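Local coordinates for SsfS6 (Streptomyces sp. SF2575, PDB 4FZR), which belongs to the erythromycin biosynthesis protein CIII-like family and has the two-domain GT-B fold, at residues A[137-140]-A[141-145]; A[155-158]-A[159-162]; A[389-392]-A[393-396]; A[337-341]-A[342-346]. All blocks are in the same frame, centred on the assembly; numbering follows the deposited sequence.

Contact 1. Residues A[137-140]-A[141-145]; sequences PLVA and ATLGI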
loop_
_atom_site.group_PDB
_atom_site.type_symbol
_atom_site.label_atom_id
_atom_site.label_comp_id
_atom_site.label_asym_id
_atom_site.label_seq_id
_atom_site.Cartn_x
_atom_site.Cartn_y
_atom_site.Cartn_z
ATOM N N PRO A 137 20.198 -7.865 -9.417
ATOM C CA PRO A 137 20.882 -8.281 -10.648
ATOM C C PRO A 137 21.589 -9.628 -10.513
ATOM O O PRO A 137 21.626 -10.398 -11.474
ATOM C CB PRO A 137 21.913 -7.174 -10.865
ATOM C CG PRO A 137 21.332 -5.984 -10.208
ATOM C CD PRO A 137 20.550 -6.490 -9.029
ATOM N N LEU A 138 22.147 -9.905 -9.338
ATOM C CA LEU A 138 22.839 -11.168 -9.110
ATOM C C LEU A 138 21.864 -12.340 -9.129
ATOM O O LEU A 138 22.067 -13.313 -9.853
ATOM C CB LEU A 138 23.592 -11.145 -7.780
ATOM C CG LEU A 138 24.346 -12.440 -7.466
ATOM C CD1 LEU A 138 25.319 -12.773 -8.590
ATOM C CD2 LEU A 138 25.075 -12.341 -6.134
ATOM N N VAL A 139 20.805 -12.247 -8.331
ATOM C CA VAL A 139 19.804 -13.308 -8.279
ATOM C C VAL A 139 19.206 -13.535 -9.662
ATOM O O VAL A 139 19.053 -14.673 -10.104
ATOM C CB VAL A 139 18.667 -12.984 -7.291
ATOM C CG1 VAL A 139 17.607 -14.082 -7.324
ATOM C CG2 VAL A 139 19.214 -12.828 -5.883
ATOM N N ALA A 140 18.870 -12.440 -10.338
ATOM C CA ALA A 140 18.334 -12.500 -11.694
ATOM C C ALA A 140 19.289 -13.242 -12.626
ATOM O O ALA A 140 18.894 -14.183 -13.317
ATOM C CB ALA A 140 18.073 -11.093 -12.216
ATOM N N ALA A 141 20.546 -12.812 -12.641
ATOM C CA ALA A 141 21.564 -13.419 -13.489
ATOM C C ALA A 141 21.742 -14.892 -13.144
ATOM O O ALA A 141 22.066 -15.710 -14.007
ATOM C CB ALA A 141 22.887 -12.675 -13.336
ATOM N N THR A 142 21.521 -15.229 -11.878
ATOM C CA THR A 142 21.707 -16.596 -11.409
ATOM C C THR A 142 20.581 -17.515 -11.886
ATOM O O THR A 142 20.826 -18.672 -12.225
ATOM C CB THR A 142 21.812 -16.658 -9.865
ATOM O OG1 THR A 142 22.914 -15.855 -9.419
ATOM C CG2 THR A 142 22.027 -18.085 -9.393
ATOM N N LEU A 143 19.354 -16.998 -11.921
ATOM C CA LEU A 143 18.198 -17.790 -12.339
ATOM C C LEU A 143 17.896 -17.611 -13.823
ATOM O O LEU A 143 17.006 -18.264 -14.365
ATOM C CB LEU A 143 16.949 -17.401 -11.543
ATOM C CG LEU A 143 16.940 -17.560 -10.022
ATOM C CD1 LEU A 143 15.550 -17.229 -9.495
ATOM C CD2 LEU A 143 17.356 -18.957 -9.596
ATOM N N GLY A 144 18.624 -16.710 -14.474
ATOM C CA GLY A 144 18.392 -16.419 -15.876
ATOM C C GLY A 144 17.025 -15.811 -16.138
ATOM O O GLY A 144 16.286 -16.284 -17.003
ATOM N N ILE A 145 16.687 -14.767 -15.386
ATOM C CA ILE A 145 15.440 -14.034 -15.593
ATOM C C ILE A 145 15.734 -12.538 -15.686
ATOM O O ILE A 145 16.742 -12.066 -15.161
ATOM C CB ILE A 145 14.425 -14.287 -14.454
ATOM C CG1 ILE A 145 14.954 -13.734 -13.126
ATOM C CG2 ILE A 145 14.093 -15.778 -14.353
ATOM C CD1 ILE A 145 14.038 -13.991 -11.956
#
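L138 and T142, one turn apart on helix 135-143, meet through a carbonyl and a hydroxyl. The T142 side chain has OG1 beside its own backbone N and opposite the carbonyl carbon (chi1 -59°), which folds the hydroxyl back along the helix, where it donates to L138 O, 2.7 Å from OG1. The same L138 O takes the backbone N-H of T142, at 2.8 Å from N, so two donors of one residue grip one oxygen. They arrive differently: OG1 lies 44° above the carbonyl plane, whereas N is only modestly tilted from it. The L138 chain slants across the threonine, its CD1 4.0 Å from OG1. One residue further on, V139 CG1 approaches L143 CD1 at 4.3 Å, a loose apolar contact, and both residues pack on A119 of helix 93-122, with L116 also against T142 and L143.

The helix ends at G144, whose positive phi (64°) turns the chain away. A140 O takes the N-H of I145 nearly straight, 3.1 Å from N, with weaker bonds from L143 N and G144 N. I145 has CG1 set between its backbone N and carbonyl carbon, which brings CG1 to 4.2 Å from A140 CB; both side chains rest on V127, and A140 also touches W147. Helix 135-143, closed by a glycine, forms the connection between parallel strands 126-130 and 147-150, a beta-alpha-beta crossover of the Rossmann-like N-terminal domain.

Contact 2. Residues A[155-158]-A[159-162]; sequences ASPE and LIKS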
loop_
_atom_site.group_PDB
_atom_site.type_symbol
_atom_site.label_atom_id
_atom_site.label_comp_id
_atom_site.label_asym_id
_atom_site.label_seq_id
_atom_site.Cartn_x
_atom_site.Cartn_y
_atom_site.Cartn_z
ATOM N N ALA A 155 20.416 12.044 -8.609
ATOM C CA ALA A 155 21.654 11.729 -9.304
ATOM C C ALA A 155 22.327 10.526 -8.656
ATOM O O ALA A 155 22.564 10.503 -7.448
ATOM C CB ALA A 155 22.583 12.926 -9.293
ATOM N N SER A 156 22.623 9.522 -9.472
ATOM C CA SER A 156 23.256 8.304 -8.988
ATOM C C SER A 156 24.598 8.090 -9.685
ATOM O O SER A 156 24.647 7.550 -10.792
ATOM C CB SER A 156 22.337 7.102 -9.226
ATOM O OG SER A 156 21.093 7.278 -8.568
ATOM N N PRO A 157 25.694 8.520 -9.039
ATOM C CA PRO A 157 27.044 8.343 -9.584
ATOM C C PRO A 157 27.281 6.938 -10.130
ATOM O O PRO A 157 26.996 5.956 -9.442
ATOM C CB PRO A 157 27.940 8.583 -8.369
ATOM C CG PRO A 157 27.167 9.526 -7.516
ATOM C CD PRO A 157 25.710 9.211 -7.735
ATOM N N GLU A 158 27.793 6.846 -11.354
ATOM C CA GLU A 158 28.125 5.555 -11.945
ATOM C C GLU A 158 29.321 4.946 -11.217
ATOM O O GLU A 158 29.566 3.743 -11.300
ATOM C CB GLU A 158 28.437 5.707 -13.436
ATOM C CG GLU A 158 29.781 6.365 -13.725
ATOM C CD GLU A 158 30.009 6.620 -15.205
ATOM O OE1 GLU A 158 29.406 5.909 -16.037
ATOM O OE2 GLU A 158 30.795 7.533 -15.534
ATOM N N LEU A 159 30.063 5.789 -10.503
ATOM C CA LEU A 159 31.228 5.345 -9.743
ATOM C C LEU A 159 30.845 4.392 -8.616
ATOM O O LEU A 159 31.570 3.439 -8.324
ATOM C CB LEU A 159 31.976 6.547 -9.167
ATOM C CG LEU A 159 33.225 6.974 -9.939
ATOM C CD1 LEU A 159 34.317 5.925 -9.792
ATOM C CD2 LEU A 159 32.901 7.223 -11.408
ATOM N N ILE A 160 29.708 4.655 -7.982
ATOM C CA ILE A 160 29.226 3.806 -6.902
ATOM C C ILE A 160 28.846 2.435 -7.449
ATOM O O ILE A 160 29.292 1.406 -6.943
ATOM C CB ILE A 160 28.008 4.432 -6.187
ATOM C CG1 ILE A 160 28.411 5.747 -5.513
ATOM C CG2 ILE A 160 27.432 3.458 -5.162
ATOM C CD1 ILE A 160 27.296 6.420 -4.730
ATOM N N LYS A 161 28.029 2.431 -8.497
ATOM C CA LYS A 161 27.589 1.193 -9.122
ATOM C C LYS A 161 28.770 0.372 -9.632
ATOM O O LYS A 161 28.861 -0.824 -9.360
ATOM C CB LYS A 161 26.621 1.503 -10.267
ATOM C CG LYS A 161 26.005 0.281 -10.925
ATOM C CD LYS A 161 24.662 0.630 -11.552
ATOM C CE LYS A 161 24.586 0.224 -13.014
ATOM N NZ LYS A 161 23.625 1.078 -13.766
ATOM N N SER A 162 29.674 1.015 -10.365
ATOM C CA SER A 162 30.808 0.314 -10.957
ATOM C C SER A 162 31.765 -0.215 -9.895
ATOM O O SER A 162 32.326 -1.301 -10.043
ATOM C CB SER A 162 31.559 1.225 -11.931
ATOM O OG SER A 162 32.063 2.383 -11.283
#
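P157 and I160 supply the apolar part: their side chains lie alongside each other with a common direction, the proline CB 4.1 Å from I160 CG1 and the ring CG 4.2 Å from I160 CD1. I160 carries CG1 beside its backbone N (chi1 -64°), which lays the branch along the proline ring. E158 and L159 slant past each other, the glutamate CG 4.0 Å from L159 CD2. P157 and L159 also share L97 of helix 93-122 as a neighbour.

P157 is the N-cap residue of helix 158-167, and its carbonyl marks the start of the first turn. I160 N makes only a weak bond to P157 O, at 3.3 Å; the Y132 hydroxyl is a second hydrogen-bonding partner of that oxygen.

E158 O is the main acceptor of the turn. S162 N donates to it at 2.9 Å, fairly straight (163°), as a regular i to i+4 helical bond. The S162 OG, turned between its backbone N and carbonyl carbon, stands 2.8 Å from E158 O and 3.2 Å from L159 O, within reach of both. Ionic pairing lies beyond this turn: K161 stretches away from it, and NZ forms a salt bridge with E149.

Contact 3. Residues A[389-392]-A[393-396]; sequences ADIV and RLIE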
loop_
_atom_site.group_PDB
_atom_site.type_symbol
_atom_site.label_atom_id
_atom_site.label_comp_id
_atom_site.label_asym_id
_atom_site.label_seq_id
_atom_site.Cartn_x
_atom_site.Cartn_y
_atom_site.Cartn_z
ATOM N N ALA A 389 2.103 3.585 -12.967
ATOM C CA ALA A 389 1.125 2.764 -13.677
ATOM C C ALA A 389 1.497 2.653 -15.158
ATOM O O ALA A 389 1.373 1.583 -15.759
ATOM C CB ALA A 389 -0.276 3.342 -13.520
ATOM N N ASP A 390 1.962 3.762 -15.736
ATOM C CA ASP A 390 2.404 3.778 -17.132
ATOM C C ASP A 390 3.581 2.818 -17.317
ATOM O O ASP A 390 3.619 2.040 -18.272
ATOM C CB ASP A 390 2.827 5.189 -17.579
ATOM C CG ASP A 390 1.680 6.198 -17.570
ATOM O OD1 ASP A 390 0.511 5.803 -17.762
ATOM O OD2 ASP A 390 1.955 7.405 -17.385
ATOM N N ILE A 391 4.541 2.880 -16.399
ATOM C CA ILE A 391 5.743 2.048 -16.469
ATOM C C ILE A 391 5.434 0.553 -16.390
ATOM O O ILE A 391 6.132 -0.265 -16.992
ATOM C CB ILE A 391 6.741 2.410 -15.350
ATOM C CG1 ILE A 391 7.358 3.788 -15.618
ATOM C CG2 ILE A 391 7.828 1.334 -15.219
ATOM C CD1 ILE A 391 8.025 3.924 -16.966
ATOM N N VAL A 392 4.393 0.194 -15.647
ATOM C CA VAL A 392 4.005 -1.205 -15.541
ATOM C C VAL A 392 3.585 -1.736 -16.910
ATOM O O VAL A 392 3.915 -2.864 -17.274
ATOM C CB VAL A 392 2.864 -1.415 -14.519
ATOM C CG1 VAL A 392 2.334 -2.839 -14.600
ATOM C CG2 VAL A 392 3.349 -1.111 -13.106
ATOM N N ARG A 393 2.871 -0.915 -17.674
ATOM C CA ARG A 393 2.462 -1.300 -19.020
ATOM C C ARG A 393 3.687 -1.540 -19.895
ATOM O O ARG A 393 3.729 -2.488 -20.677
ATOM C CB ARG A 393 1.560 -0.233 -19.636
ATOM C CG ARG A 393 0.211 -0.143 -18.959
ATOM C CD ARG A 393 -0.641 0.962 -19.529
ATOM N NE ARG A 393 -1.276 1.737 -18.459
ATOM C CZ ARG A 393 -1.091 3.041 -18.254
ATOM N NH1 ARG A 393 -0.280 3.759 -19.023
ATOM N NH2 ARG A 393 -1.717 3.640 -17.253
ATOM N N LEU A 394 4.687 -0.679 -19.753
ATOM C CA LEU A 394 5.955 -0.872 -20.443
ATOM C C LEU A 394 6.554 -2.222 -20.063
ATOM O O LEU A 394 6.899 -3.025 -20.931
ATOM C CB LEU A 394 6.937 0.252 -20.098
ATOM C CG LEU A 394 6.971 1.458 -21.040
ATOM C CD1 LEU A 394 5.584 2.049 -21.241
ATOM C CD2 LEU A 394 7.926 2.511 -20.502
ATOM N N ILE A 395 6.660 -2.468 -18.760
ATOM C CA ILE A 395 7.282 -3.684 -18.249
ATOM C C ILE A 395 6.635 -4.936 -18.829
ATOM O O ILE A 395 7.324 -5.880 -19.212
ATOM C CB ILE A 395 7.190 -3.751 -16.712
ATOM C CG1 ILE A 395 8.155 -2.746 -16.079
ATOM C CG2 ILE A 395 7.498 -5.163 -16.212
ATOM C CD1 ILE A 395 7.993 -2.607 -14.580
ATOM N N GLU A 396 5.308 -4.935 -18.896
ATOM C CA GLU A 396 4.570 -6.123 -19.317
ATOM C C GLU A 396 4.554 -6.321 -20.837
ATOM O O GLU A 396 3.854 -7.199 -21.344
ATOM C CB GLU A 396 3.141 -6.109 -18.748
ATOM C CG GLU A 396 2.296 -4.897 -19.119
ATOM C CD GLU A 396 1.075 -4.731 -18.220
ATOM O OE1 GLU A 396 0.967 -5.462 -17.211
ATOM O OE2 GLU A 396 0.224 -3.865 -18.522
#
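D390 and R393 both carry CG beside the backbone N (the arginine at chi1 -69°), and a bend at the arginine chi3 (-135°) swings its guanidinium back over the preceding turn to meet the carboxylate. The pair lies on helix 388-395, the C-terminal helix, which packs against the N-terminal domain as in other GT-B proteins. It forms an i to i+3 salt bridge: R393 NH1 is 2.5 Å from D390 OD1, a short distance, while NH2 adds a weak bond to the same oxygen. NH1 meets OD1 on its anti side, and the two flat groups stand 57° apart, so one oxygen serves two nitrogens without a coplanar, two-pronged pairing. OD2 is held separately by the backbone N of T387. The carbonyl oxygen A389 O sits over the centre of one guanidinium face, 3.7 Å above its plane. R393 NE also approaches R393 NE of the second subunit, a meeting of like charges that the D390 carboxylate probably eases.

The opposite character prevails at I391. Its CD1 touches L394 CD2 at 3.8 Å and its CG2 touches I395 CD1 at 4.0 Å, in both cases with the chains slanting across each other; all three residues face L185 of strand 185-188. V392 packs instead on A38 and L39 of helix 33-41. In the last turn E396 N donates to V392 O at 3.0 Å, and the glutamate OE1 is hydrogen-bonded to H44 NE2. The E396 CG, set between its backbone N and carbonyl carbon, lies 3.2 Å from V392 O, and the chain runs on extended from there.

Contact 4. Residues A[337-341]-A[342-346]; sequences RLLHA and AGAGV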
loop_
_atom_site.group_PDB
_atom_site.type_symbol
_atom_site.label_atom_id
_atom_site.label_comp_id
_atom_site.label_asym_id
_atom_site.label_seq_id
_atom_site.Cartn_x
_atom_site.Cartn_y
_atom_site.Cartn_z
ATOM N N ARG A 337 23.586 19.427 -5.351
ATOM C CA ARG A 337 24.205 20.316 -6.326
ATOM C C ARG A 337 23.216 20.603 -7.449
ATOM O O ARG A 337 22.943 21.762 -7.770
ATOM C CB ARG A 337 25.483 19.692 -6.892
ATOM C CG ARG A 337 26.605 19.564 -5.877
ATOM C CD ARG A 337 27.843 18.922 -6.480
ATOM N NE ARG A 337 28.619 18.193 -5.478
ATOM C CZ ARG A 337 29.907 17.883 -5.597
ATOM N NH1 ARG A 337 30.593 18.242 -6.675
ATOM N NH2 ARG A 337 30.517 17.218 -4.627
ATOM N N LEU A 338 22.684 19.538 -8.040
ATOM C CA LEU A 338 21.664 19.655 -9.074
ATOM C C LEU A 338 20.551 20.583 -8.612
ATOM O O LEU A 338 20.082 21.435 -9.368
ATOM C CB LEU A 338 21.076 18.280 -9.392
ATOM C CG LEU A 338 21.653 17.525 -10.590
ATOM C CD1 LEU A 338 23.176 17.494 -10.554
ATOM C CD2 LEU A 338 21.075 16.114 -10.629
ATOM N N LEU A 339 20.139 20.411 -7.361
ATOM C CA LEU A 339 19.047 21.186 -6.787
ATOM C C LEU A 339 19.401 22.666 -6.692
ATOM O O LEU A 339 18.591 23.531 -7.031
ATOM C CB LEU A 339 18.692 20.640 -5.402
ATOM C CG LEU A 339 17.487 21.274 -4.704
ATOM C CD1 LEU A 339 16.248 21.214 -5.589
ATOM C CD2 LEU A 339 17.235 20.583 -3.373
ATOM N N HIS A 340 20.615 22.951 -6.232
ATOM C CA HIS A 340 21.070 24.323 -6.055
ATOM C C HIS A 340 21.147 25.067 -7.386
ATOM O O HIS A 340 20.740 26.227 -7.487
ATOM C CB HIS A 340 22.444 24.338 -5.390
ATOM C CG HIS A 340 22.904 25.705 -4.994
ATOM N ND1 HIS A 340 22.312 26.416 -3.972
ATOM C CD2 HIS A 340 23.883 26.500 -5.488
ATOM C CE1 HIS A 340 22.913 27.585 -3.847
ATOM N NE2 HIS A 340 23.870 27.661 -4.753
ATOM N N ALA A 341 21.674 24.389 -8.400
ATOM C CA ALA A 341 21.848 24.978 -9.726
ATOM C C ALA A 341 20.507 25.299 -10.384
ATOM O O ALA A 341 20.397 26.258 -11.148
ATOM C CB ALA A 341 22.666 24.040 -10.618
ATOM N N ALA A 342 19.490 24.498 -10.078
ATOM C CA ALA A 342 18.163 24.675 -10.662
ATOM C C ALA A 342 17.395 25.820 -9.999
ATOM O O ALA A 342 16.324 26.209 -10.464
ATOM C CB ALA A 342 17.372 23.376 -10.561
ATOM N N GLY A 343 17.940 26.349 -8.909
ATOM C CA GLY A 343 17.334 27.476 -8.220
ATOM C C GLY A 343 16.103 27.097 -7.420
ATOM O O GLY A 343 15.327 27.964 -7.017
ATOM N N ALA A 344 15.924 25.802 -7.179
ATOM C CA ALA A 344 14.744 25.320 -6.468
ATOM C C ALA A 344 14.979 25.256 -4.963
ATOM O O ALA A 344 14.047 25.046 -4.191
ATOM C CB ALA A 344 14.325 23.958 -7.000
ATOM N N GLY A 345 16.225 25.442 -4.542
ATOM C CA GLY A 345 16.548 25.416 -3.129
ATOM C C GLY A 345 17.992 25.794 -2.880
ATOM O O GLY A 345 18.744 26.050 -3.823
ATOM N N VAL A 346 18.386 25.830 -1.612
ATOM C CA VAL A 346 19.762 26.161 -1.272
ATOM C C VAL A 346 20.477 24.986 -0.609
ATOM O O VAL A 346 19.968 24.384 0.335
ATOM C CB VAL A 346 19.850 27.396 -0.355
ATOM C CG1 VAL A 346 21.298 27.646 0.049
ATOM C CG2 VAL A 346 19.281 28.618 -1.057
#
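L338 and A342 make the last regular bond of helix 333-341, with A342 N 3.2 Å from L338 O and a weaker branch to L339 O. G343 is the first residue to leave helical geometry, and its positive phi (75°) reverses the chain; its N donates to H340 O at 3.1 Å, reaching that oxygen from well above the carbonyl plane. This is a Schellman motif. After A344 the backbone becomes fully extended at G345 and enters strand 345-347, where V346 joins its neighbour through backbone bonds with Q323 and S325.

The leading side-chain contact is L339 CD1 on A344 CB, 3.6 Å apart. The leucine holds CG away from its backbone N (chi1 -175°), next to the carbonyl carbon, which sends the branch forward past the helix end to the methyl beyond the glycine. A342 turns its own methyl back, CB lying 3.5 Å from L338 O; L339 and A342 both rest on M194, and A342 and A344 share L378 of helix 370-382.

H340 likewise has CG opposite its backbone N (chi1 -172°), so the imidazole extends toward the strand. V346 CA lies at the ring edge, near its plane, 3.7 Å from ND1, and G345 O is 3.6 Å from ND1. The weak hydrogen bond of ND1 is with E347 N, not with G345 O.

An apolar contact between the residues flanking the glycine turn, here L339 and A344, belongs to the Schellman motif; it turns helix 333-341 into strand 345-347 within the beta-alpha-beta unit that begins at strand 323-325 of the Rossmann-like C-terminal domain.

From the N terminus, contact 1 comes first, closing the end of helix 135-143 before strand 147-150; contact 2 follows at the start of helix 158-167. Contact 4 turns helix 333-341 into edge strand 345-347 of the second beta-sheet, and contact 3 lies on the last helix. All are local and follow in series, none nesting or crossing. Contacts 2 and 4 meet across the two domains, A155 CB lying 3.8 Å from L338 CD2. Contact 3, though late in the chain, returns to the N-terminal domain and packs on its strand 185-188, with about 11 Å between its nearest atoms and those of contact 1. Contacts 1 and 4 lie on opposite sides of the chain's centre.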